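Local coordinates for protein beta-mannosidase (Trichoderma harzianum, PDB 4CVU) that probably hydrolyses terminal beta-linked mannose residues from the non-reducing ends of oligosaccharides and glycoproteins, as a fungal glycoside hydrolase family 2 beta-mannosidase, at residues P182-E194 and F198-G210. Sequence-based numbering, arbitrary orientation.
With NAG (2-acetamido-2-deoxy-beta-D-glucopyranose), chain J.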
ATOM      1  N   PRO A 182     -30.306  -6.313   5.469  1.00 41.10           N
ATOM      2  CA  PRO A 182     -29.138  -6.546   4.621  1.00 40.62           C
ATOM      3  C   PRO A 182     -27.804  -6.630   5.368  1.00 41.28           C
ATOM      4  O   PRO A 182     -27.749  -6.388   6.581  1.00 40.98           O
ATOM      5  CB  PRO A 182     -29.096  -5.316   3.724  1.00 43.27           C
ATOM      6  CG  PRO A 182     -29.812  -4.241   4.459  1.00 43.66           C
ATOM      7  CD  PRO A 182     -30.658  -4.881   5.548  1.00 44.09           C
ATOM      8  N   PHE A 183     -26.754  -6.961   4.607  1.00 39.81           N
ATOM      9  CA  PHE A 183     -25.372  -6.863   5.048  1.00 39.49           C
ATOM     10  C   PHE A 183     -24.904  -5.518   4.550  1.00 40.05           C
ATOM     11  O   PHE A 183     -24.619  -4.608   5.344  1.00 38.40           O
ATOM     12  CB  PHE A 183     -24.517  -8.022   4.481  1.00 38.56           C
ATOM     13  CG  PHE A 183     -24.753  -9.350   5.167  1.00 37.97           C
ATOM     14  CD1 PHE A 183     -24.093  -9.661   6.336  1.00 38.30           C
ATOM     15  CD2 PHE A 183     -25.628 -10.281   4.641  1.00 37.22           C
ATOM     16  CE1 PHE A 183     -24.299 -10.875   6.971  1.00 36.74           C
ATOM     17  CE2 PHE A 183     -25.854 -11.496   5.281  1.00 36.99           C
ATOM     18  CZ  PHE A 183     -25.185 -11.786   6.436  1.00 36.50           C
ATOM     19  N   GLU A 184     -24.852  -5.383   3.226  1.00 39.54           N
ATOM     20  CA  GLU A 184     -24.636  -4.093   2.620  1.00 40.01           C
ATOM     21  C   GLU A 184     -25.818  -3.739   1.703  1.00 41.22           C
ATOM     22  O   GLU A 184     -26.684  -2.992   2.149  1.00 43.60           O
ATOM     23  CB  GLU A 184     -23.260  -4.024   1.936  1.00 39.16           C
ATOM     24  CG  GLU A 184     -22.149  -4.034   2.984  1.00 39.82           C
ATOM     25  CD  GLU A 184     -20.750  -4.162   2.410  1.00 38.35           C
ATOM     26  OE1 GLU A 184     -20.303  -3.261   1.660  1.00 40.60           O
ATOM     27  OE2 GLU A 184     -20.092  -5.187   2.714  1.00 38.25           O
ATOM     28  N   TYR A 185     -25.863  -4.238   0.457  1.00 40.06           N
ATOM     29  CA  TYR A 185     -27.030  -3.976  -0.419  1.00 40.83           C
ATOM     30  C   TYR A 185     -28.299  -4.691   0.048  1.00 39.77           C
ATOM     31  O   TYR A 185     -28.244  -5.820   0.454  1.00 38.04           O
ATOM     32  CB  TYR A 185     -26.791  -4.409  -1.850  1.00 40.97           C
ATOM     33  CG  TYR A 185     -25.727  -3.593  -2.522  1.00 42.52           C
ATOM     34  CD1 TYR A 185     -26.036  -2.375  -3.139  1.00 44.88           C
ATOM     35  CD2 TYR A 185     -24.404  -4.003  -2.521  1.00 43.61           C
ATOM     36  CE1 TYR A 185     -25.059  -1.606  -3.759  1.00 43.14           C
ATOM     37  CE2 TYR A 185     -23.409  -3.243  -3.137  1.00 41.81           C
ATOM     38  CZ  TYR A 185     -23.731  -2.064  -3.749  1.00 43.64           C
ATOM     39  OH  TYR A 185     -22.730  -1.343  -4.358  1.00 41.97           O
ATOM     40  N   PRO A 186     -29.445  -4.015  -0.002  1.00 40.29           N
ATOM     41  CA  PRO A 186     -30.736  -4.626   0.283  1.00 39.79           C
ATOM     42  C   PRO A 186     -31.304  -5.350  -0.913  1.00 40.60           C
ATOM     43  O   PRO A 186     -30.839  -5.199  -2.027  1.00 39.50           O
ATOM     44  CB  PRO A 186     -31.620  -3.413   0.542  1.00 41.25           C
ATOM     45  CG  PRO A 186     -31.022  -2.361  -0.343  1.00 41.50           C
ATOM     46  CD  PRO A 186     -29.554  -2.562  -0.207  1.00 39.94           C
ATOM     47  N   ASN A 187     -32.357  -6.107  -0.671  1.00 39.69           N
ATOM     48  CA  ASN A 187     -33.155  -6.736  -1.717  1.00 40.12           C
ATOM     49  C   ASN A 187     -32.604  -7.951  -2.449  1.00 40.71           C
ATOM     50  O   ASN A 187     -33.176  -8.327  -3.448  1.00 40.58           O
ATOM     51  CB  ASN A 187     -33.678  -5.702  -2.737  1.00 42.20           C
ATOM     52  CG  ASN A 187     -34.556  -4.654  -2.109  1.00 42.43           C
ATOM     53  OD1 ASN A 187     -35.437  -4.944  -1.316  1.00 43.24           O
ATOM     54  ND2 ASN A 187     -34.259  -3.441  -2.391  1.00 42.27           N
ATOM     55  N   ARG A 188     -31.548  -8.584  -1.928  1.00 37.87           N
ATOM     56  CA  ARG A 188     -30.865  -9.691  -2.583  1.00 39.46           C
ATOM     57  C   ARG A 188     -31.748 -10.925  -2.799  1.00 38.64           C
ATOM     58  O   ARG A 188     -31.477 -11.750  -3.626  1.00 36.92           O
ATOM     59  CB  ARG A 188     -29.593 -10.080  -1.826  1.00 37.86           C
ATOM     60  CG  ARG A 188     -29.801 -10.839  -0.548  1.00 39.26           C
ATOM     61  CD  ARG A 188     -28.553 -10.956   0.349  1.00 38.58           C
ATOM     62  NE  ARG A 188     -28.870 -11.293   1.742  1.00 37.69           N
ATOM     63  CZ  ARG A 188     -29.015 -12.534   2.185  1.00 37.20           C
ATOM     64  NH1 ARG A 188     -28.917 -13.503   1.356  1.00 36.56           N
ATOM     65  NH2 ARG A 188     -29.281 -12.818   3.452  1.00 38.25           N
ATOM     66  N   GLN A 189     -32.821 -11.042  -2.022  1.00 40.26           N
ATOM     67  CA  GLN A 189     -33.691 -12.204  -2.139  1.00 40.49           C
ATOM     68  C   GLN A 189     -34.344 -12.300  -3.538  1.00 41.88           C
ATOM     69  O   GLN A 189     -34.810 -13.374  -3.941  1.00 41.03           O
ATOM     70  CB  GLN A 189     -34.754 -12.178  -1.024  1.00 42.49           C
ATOM     71  CG  GLN A 189     -35.869 -11.141  -1.160  1.00 43.63           C
ATOM     72  CD  GLN A 189     -35.543  -9.802  -0.538  1.00 46.71           C
ATOM     73  OE1 GLN A 189     -34.365  -9.410  -0.426  1.00 44.58           O
ATOM     74  NE2 GLN A 189     -36.600  -9.043  -0.179  1.00 46.97           N
ATOM     75  N   TRP A 190     -34.377 -11.177  -4.258  1.00 41.47           N
ATOM     76  CA  TRP A 190     -35.069 -11.088  -5.562  1.00 44.09           C
ATOM     77  C   TRP A 190     -34.211 -11.522  -6.739  1.00 43.01           C
ATOM     78  O   TRP A 190     -34.709 -11.630  -7.844  1.00 44.02           O
ATOM     79  CB  TRP A 190     -35.610  -9.646  -5.814  1.00 43.58           C
ATOM     80  CG  TRP A 190     -36.817  -9.413  -5.015  1.00 45.02           C
ATOM     81  CD1 TRP A 190     -36.933  -8.637  -3.904  1.00 45.90           C
ATOM     82  CD2 TRP A 190     -38.077 -10.045  -5.199  1.00 44.38           C
ATOM     83  NE1 TRP A 190     -38.203  -8.721  -3.390  1.00 44.70           N
ATOM     84  CE2 TRP A 190     -38.925  -9.586  -4.170  1.00 46.17           C
ATOM     85  CE3 TRP A 190     -38.591 -10.932  -6.161  1.00 46.13           C
ATOM     86  CZ2 TRP A 190     -40.255  -9.997  -4.066  1.00 46.63           C
ATOM     87  CZ3 TRP A 190     -39.920 -11.329  -6.064  1.00 45.51           C
ATOM     88  CH2 TRP A 190     -40.731 -10.867  -5.022  1.00 46.93           C
ATOM     89  N   VAL A 191     -32.930 -11.794  -6.510  1.00 41.59           N
ATOM     90  CA  VAL A 191     -32.040 -12.119  -7.638  1.00 39.52           C
ATOM     91  C   VAL A 191     -31.312 -13.439  -7.451  1.00 38.67           C
ATOM     92  O   VAL A 191     -30.729 -13.688  -6.411  1.00 37.59           O
ATOM     93  CB  VAL A 191     -31.065 -10.979  -7.951  1.00 38.73           C
ATOM     94  CG1 VAL A 191     -30.254 -10.571  -6.718  1.00 39.63           C
ATOM     95  CG2 VAL A 191     -30.133 -11.375  -9.089  1.00 38.88           C
ATOM     96  N   ARG A 192     -31.331 -14.278  -8.476  1.00 37.97           N
ATOM     97  CA  ARG A 192     -30.558 -15.507  -8.480  1.00 36.95           C
ATOM     98  C   ARG A 192     -29.103 -15.202  -8.860  1.00 37.53           C
ATOM     99  O   ARG A 192     -28.664 -15.411 -10.001  1.00 36.66           O
ATOM    100  CB  ARG A 192     -31.198 -16.517  -9.442  1.00 37.36           C
ATOM    101  CG  ARG A 192     -32.622 -16.852  -9.102  1.00 37.34           C
ATOM    102  CD  ARG A 192     -32.786 -17.263  -7.671  1.00 37.96           C
ATOM    103  NE  ARG A 192     -31.764 -18.243  -7.303  1.00 38.75           N
ATOM    104  CZ  ARG A 192     -31.192 -18.361  -6.106  1.00 39.41           C
ATOM    105  NH1 ARG A 192     -31.520 -17.565  -5.090  1.00 41.42           N
ATOM    106  NH2 ARG A 192     -30.282 -19.311  -5.904  1.00 38.96           N
ATOM    107  N   LYS A 193     -28.381 -14.703  -7.848  1.00 36.78           N
ATOM    108  CA  LYS A 193     -26.977 -14.283  -7.918  1.00 36.91           C
ATOM    109  C   LYS A 193     -26.407 -14.645  -6.559  1.00 34.43           C
ATOM    110  O   LYS A 193     -27.121 -14.691  -5.514  1.00 34.38           O
ATOM    111  CB  LYS A 193     -26.846 -12.760  -8.215  1.00 37.21           C
ATOM    112  CG  LYS A 193     -25.408 -12.199  -8.298  1.00 37.92           C
ATOM    113  CD  LYS A 193     -25.363 -10.821  -8.957  1.00 39.26           C
ATOM    114  CE  LYS A 193     -23.984 -10.123  -8.916  1.00 38.35           C
ATOM    115  NZ  LYS A 193     -22.841 -11.072  -8.971  1.00 39.18           N
ATOM    116  N   GLU A 194     -25.123 -14.929  -6.570  1.00 34.83           N
ATOM    117  CA  GLU A 194     -24.366 -15.359  -5.397  1.00 32.22           C
ATOM    118  C   GLU A 194     -24.624 -14.322  -4.343  1.00 31.71           C
ATOM    119  O   GLU A 194     -24.369 -13.162  -4.496  1.00 30.57           O
ATOM    120  CB  GLU A 194     -22.874 -15.484  -5.790  1.00 32.46           C
ATOM    121  CG  GLU A 194     -21.878 -15.631  -4.664  1.00 32.14           C
ATOM    122  CD  GLU A 194     -20.439 -15.930  -5.118  1.00 32.98           C
ATOM    123  OE1 GLU A 194     -19.805 -15.015  -5.593  1.00 33.78           O
ATOM    124  OE2 GLU A 194     -19.949 -17.030  -4.981  1.00 30.97           O
ATOM    125  N   PHE A 198     -23.361  -9.174  -2.437  1.00 35.71           N
ATOM    126  CA  PHE A 198     -23.905  -7.968  -1.856  1.00 37.10           C
ATOM    127  C   PHE A 198     -23.415  -7.706  -0.427  1.00 38.59           C
ATOM    128  O   PHE A 198     -24.023  -6.888   0.305  1.00 36.95           O
ATOM    129  CB  PHE A 198     -25.434  -8.022  -1.884  1.00 37.83           C
ATOM    130  CG  PHE A 198     -25.981  -8.381  -3.236  1.00 39.50           C
ATOM    131  CD1 PHE A 198     -25.997  -7.444  -4.254  1.00 39.02           C
ATOM    132  CD2 PHE A 198     -26.382  -9.680  -3.512  1.00 39.01           C
ATOM    133  CE1 PHE A 198     -26.460  -7.793  -5.507  1.00 40.35           C
ATOM    134  CE2 PHE A 198     -26.818 -10.041  -4.767  1.00 40.81           C
ATOM    135  CZ  PHE A 198     -26.867  -9.080  -5.766  1.00 40.22           C
ATOM    136  N   GLY A 199     -22.342  -8.432  -0.042  1.00 35.70           N
ATOM    137  CA  GLY A 199     -21.687  -8.276   1.210  1.00 36.12           C
ATOM    138  C   GLY A 199     -21.984  -9.419   2.150  1.00 36.35           C
ATOM    139  O   GLY A 199     -23.049  -9.992   2.093  1.00 36.44           O
ATOM    140  N   TRP A 200     -21.028  -9.774   3.006  1.00 36.19           N
ATOM    141  CA  TRP A 200     -21.326 -10.687   4.137  1.00 34.25           C
ATOM    142  C   TRP A 200     -20.473 -10.217   5.313  1.00 34.21           C
ATOM    143  O   TRP A 200     -19.665  -9.259   5.193  1.00 34.46           O
ATOM    144  CB  TRP A 200     -21.086 -12.173   3.758  1.00 33.19           C
ATOM    145  CG  TRP A 200     -22.089 -13.205   4.386  1.00 33.46           C
ATOM    146  CD1 TRP A 200     -21.906 -13.928   5.509  1.00 33.62           C
ATOM    147  CD2 TRP A 200     -23.393 -13.576   3.883  1.00 33.53           C
ATOM    148  NE1 TRP A 200     -23.008 -14.720   5.773  1.00 33.34           N
ATOM    149  CE2 TRP A 200     -23.937 -14.516   4.792  1.00 35.41           C
ATOM    150  CE3 TRP A 200     -24.152 -13.191   2.784  1.00 34.94           C
ATOM    151  CZ2 TRP A 200     -25.196 -15.087   4.622  1.00 34.81           C
ATOM    152  CZ3 TRP A 200     -25.417 -13.783   2.591  1.00 35.92           C
ATOM    153  CH2 TRP A 200     -25.921 -14.732   3.522  1.00 35.48           C
ATOM    154  N   ASP A 201     -20.641 -10.876   6.460  1.00 33.54           N
ATOM    155  CA  ASP A 201     -19.925 -10.501   7.651  1.00 32.80           C
ATOM    156  C   ASP A 201     -18.458 -10.949   7.657  1.00 30.16           C
ATOM    157  O   ASP A 201     -17.785 -10.697   8.627  1.00 30.53           O
ATOM    158  CB  ASP A 201     -20.654 -10.941   8.953  1.00 31.72           C
ATOM    159  CG  ASP A 201     -20.900 -12.424   9.053  1.00 34.04           C
ATOM    160  OD1 ASP A 201     -20.472 -13.233   8.192  1.00 33.42           O
ATOM    161  OD2 ASP A 201     -21.540 -12.815  10.065  1.00 32.97           O
ATOM    162  N   TRP A 202     -17.962 -11.503   6.550  1.00 30.13           N
ATOM    163  CA  TRP A 202     -16.551 -11.744   6.353  1.00 29.20           C
ATOM    164  C   TRP A 202     -16.049 -11.263   4.991  1.00 29.46           C
ATOM    165  O   TRP A 202     -14.954 -11.595   4.652  1.00 30.07           O
ATOM    166  CB  TRP A 202     -16.177 -13.241   6.476  1.00 28.97           C
ATOM    167  CG  TRP A 202     -17.234 -14.161   6.011  1.00 29.81           C
ATOM    168  CD1 TRP A 202     -18.056 -14.932   6.814  1.00 30.15           C
ATOM    169  CD2 TRP A 202     -17.667 -14.370   4.677  1.00 29.29           C
ATOM    170  NE1 TRP A 202     -18.952 -15.612   6.041  1.00 29.71           N
ATOM    171  CE2 TRP A 202     -18.724 -15.290   4.723  1.00 29.25           C
ATOM    172  CE3 TRP A 202     -17.254 -13.873   3.420  1.00 28.93           C
ATOM    173  CZ2 TRP A 202     -19.382 -15.706   3.582  1.00 29.51           C
ATOM    174  CZ3 TRP A 202     -17.879 -14.314   2.311  1.00 29.54           C
ATOM    175  CH2 TRP A 202     -18.926 -15.214   2.367  1.00 29.62           C
ATOM    176  N   GLY A 203     -16.836 -10.545   4.224  1.00 31.39           N
ATOM    177  CA  GLY A 203     -16.438 -10.197   2.821  1.00 32.93           C
ATOM    178  C   GLY A 203     -17.088  -8.939   2.324  1.00 33.57           C
ATOM    179  O   GLY A 203     -18.039  -8.415   2.961  1.00 32.16           O
ATOM    180  N   PRO A 204     -16.551  -8.388   1.205  1.00 33.20           N
ATOM    181  CA  PRO A 204     -16.981  -7.126   0.606  1.00 32.93           C
ATOM    182  C   PRO A 204     -18.195  -7.309  -0.301  1.00 34.44           C
ATOM    183  O   PRO A 204     -18.665  -8.471  -0.542  1.00 34.30           O
ATOM    184  CB  PRO A 204     -15.749  -6.707  -0.238  1.00 33.47           C
ATOM    185  CG  PRO A 204     -15.163  -8.017  -0.673  1.00 33.02           C
ATOM    186  CD  PRO A 204     -15.429  -9.001   0.458  1.00 32.97           C
ATOM    187  N   ALA A 205     -18.707  -6.197  -0.811  1.00 32.51           N
ATOM    188  CA  ALA A 205     -19.900  -6.204  -1.623  1.00 33.35           C
ATOM    189  C   ALA A 205     -19.652  -5.558  -2.959  1.00 34.51           C
ATOM    190  O   ALA A 205     -20.113  -4.417  -3.173  1.00 34.68           O
ATOM    191  CB  ALA A 205     -21.005  -5.443  -0.910  1.00 33.54           C
ATOM    192  N   PHE A 206     -18.986  -6.274  -3.857  1.00 33.96           N
ATOM    193  CA  PHE A 206     -18.608  -5.697  -5.156  1.00 35.57           C
ATOM    194  C   PHE A 206     -19.654  -5.824  -6.259  1.00 35.29           C
ATOM    195  O   PHE A 206     -19.539  -5.150  -7.293  1.00 36.37           O
ATOM    196  CB  PHE A 206     -17.251  -6.257  -5.610  1.00 34.82           C
ATOM    197  CG  PHE A 206     -16.094  -5.753  -4.788  1.00 34.55           C
ATOM    198  CD1 PHE A 206     -15.864  -4.386  -4.669  1.00 34.77           C
ATOM    199  CD2 PHE A 206     -15.267  -6.631  -4.099  1.00 35.08           C
ATOM    200  CE1 PHE A 206     -14.840  -3.913  -3.889  1.00 35.68           C
ATOM    201  CE2 PHE A 206     -14.230  -6.148  -3.316  1.00 33.96           C
ATOM    202  CZ  PHE A 206     -14.023  -4.786  -3.233  1.00 34.34           C
ATOM    203  N   SER A 207     -20.642  -6.710  -6.051  1.00 35.29           N
ATOM    204  CA  SER A 207     -21.672  -7.021  -7.039  1.00 33.51           C
ATOM    205  C   SER A 207     -21.129  -7.021  -8.479  1.00 34.27           C
ATOM    206  O   SER A 207     -21.640  -6.278  -9.336  1.00 33.14           O
ATOM    207  CB  SER A 207     -22.818  -6.022  -6.950  1.00 34.93           C
ATOM    208  OG  SER A 207     -23.766  -6.303  -7.954  1.00 34.27           O
ATOM    209  N   PRO A 208     -20.176  -7.918  -8.764  1.00 34.82           N
ATOM    210  CA  PRO A 208     -19.561  -7.984 -10.096  1.00 35.99           C
ATOM    211  C   PRO A 208     -20.505  -8.577 -11.131  1.00 35.45           C
ATOM    212  O   PRO A 208     -21.507  -9.259 -10.778  1.00 37.44           O
ATOM    213  CB  PRO A 208     -18.353  -8.874  -9.854  1.00 34.52           C
ATOM    214  CG  PRO A 208     -18.808  -9.801  -8.763  1.00 33.77           C
ATOM    215  CD  PRO A 208     -19.545  -8.865  -7.844  1.00 33.76           C
ATOM    216  N   VAL A 209     -20.229  -8.261 -12.393  1.00 36.33           N
ATOM    217  CA  VAL A 209     -21.048  -8.731 -13.517  1.00 37.67           C
ATOM    218  C   VAL A 209     -20.136  -9.050 -14.671  1.00 38.86           C
ATOM    219  O   VAL A 209     -19.058  -8.453 -14.795  1.00 36.27           O
ATOM    220  CB  VAL A 209     -22.119  -7.735 -13.997  1.00 37.55           C
ATOM    221  CG1 VAL A 209     -23.131  -7.461 -12.883  1.00 37.78           C
ATOM    222  CG2 VAL A 209     -21.506  -6.427 -14.473  1.00 38.85           C
ATOM    223  N   GLY A 210     -20.576  -9.996 -15.492  1.00 37.65           N
ATOM    224  CA  GLY A 210     -19.826 -10.377 -16.686  1.00 39.60           C
ATOM    225  C   GLY A 210     -20.024 -11.836 -17.061  1.00 39.04           C
ATOM    226  O   GLY A 210     -20.747 -12.577 -16.360  1.00 38.71           O
TER
HETATM  227  C1  NAG J1005     -38.911  -2.204  -0.720  1.00 56.15           C
HETATM  228  C2  NAG J1005     -38.200  -1.114   0.062  1.00 60.74           C
HETATM  229  C3  NAG J1005     -39.028  -0.488   1.170  1.00 61.10           C
HETATM  230  C4  NAG J1005     -40.445  -0.124   0.716  1.00 63.00           C
HETATM  231  C5  NAG J1005     -41.061  -1.235  -0.130  1.00 63.29           C
HETATM  232  C6  NAG J1005     -42.410  -0.795  -0.717  1.00 61.73           C
HETATM  233  C7  NAG J1005     -35.791  -1.238   0.237  1.00 61.06           C
HETATM  234  C8  NAG J1005     -34.648  -1.870   0.971  1.00 61.62           C
HETATM  235  N2  NAG J1005     -36.990  -1.641   0.652  1.00 60.02           N
HETATM  236  O3  NAG J1005     -38.329   0.672   1.573  1.00 60.45           O
HETATM  237  O4  NAG J1005     -41.234   0.033   1.876  1.00 68.47           O
HETATM  238  O5  NAG J1005     -40.163  -1.664  -1.161  1.00 59.48           O
HETATM  239  O6  NAG J1005     -42.401  -0.807  -2.136  1.00 60.31           O
HETATM  240  O7  NAG J1005     -35.583  -0.422  -0.684  1.00 58.01           O
HETATM  241  O   HOH W   1     -26.655  -7.637   1.801  1.00 37.78           O
HETATM  242  O   HOH W   2     -21.052  -6.742   4.780  1.00 39.07           O
HETATM  243  O   HOH W   3     -20.021  -2.468  -5.052  1.00 39.34           O
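The long loop between helix 159-168 and strand 215-221 folds back on itself here, and two aromatic residues, F183 and W200, lie face to face where its two arms meet. The F183 ring sits 4.1 Å, centroid to centroid, from the five-membered ring of W200, the planes tilted by 27°, while W200 CA puts a CH-pi contact over the F183 face. R188 meets the same indole at its edge, the guanidinium plane turned 70° from the ring: its NH1 lies 3.7 Å from W200 CZ3, which sits over a guanidinium face. The F198 ring is packed by R188 CB, V191 CG1, K193 CD and Y185 CB. Both arms lie within the galactose-binding-like domain of the family 2 enzyme, while R188 NH1 reaches out of it to bond to S450 O; neither arm holds a strand, and the only regular element is a 3-10 turn at 188-190. Y185 N donates to F198 O at 3.2 Å, and E184 N adds a weak bond to the same oxygen. E184 runs out extended past A205 CB; its OE1 pairs with R80, and a water links OE2 to W200 O. K193, its chain leaving trans to N (chi1 179°), passes obliquely across the end of F198, CD against CZ, and NZ donates a 2.9 Å hydrogen bond to P208 O, in the carbonyl plane, where D197 and D113 add salt bridges to the buried ammonium.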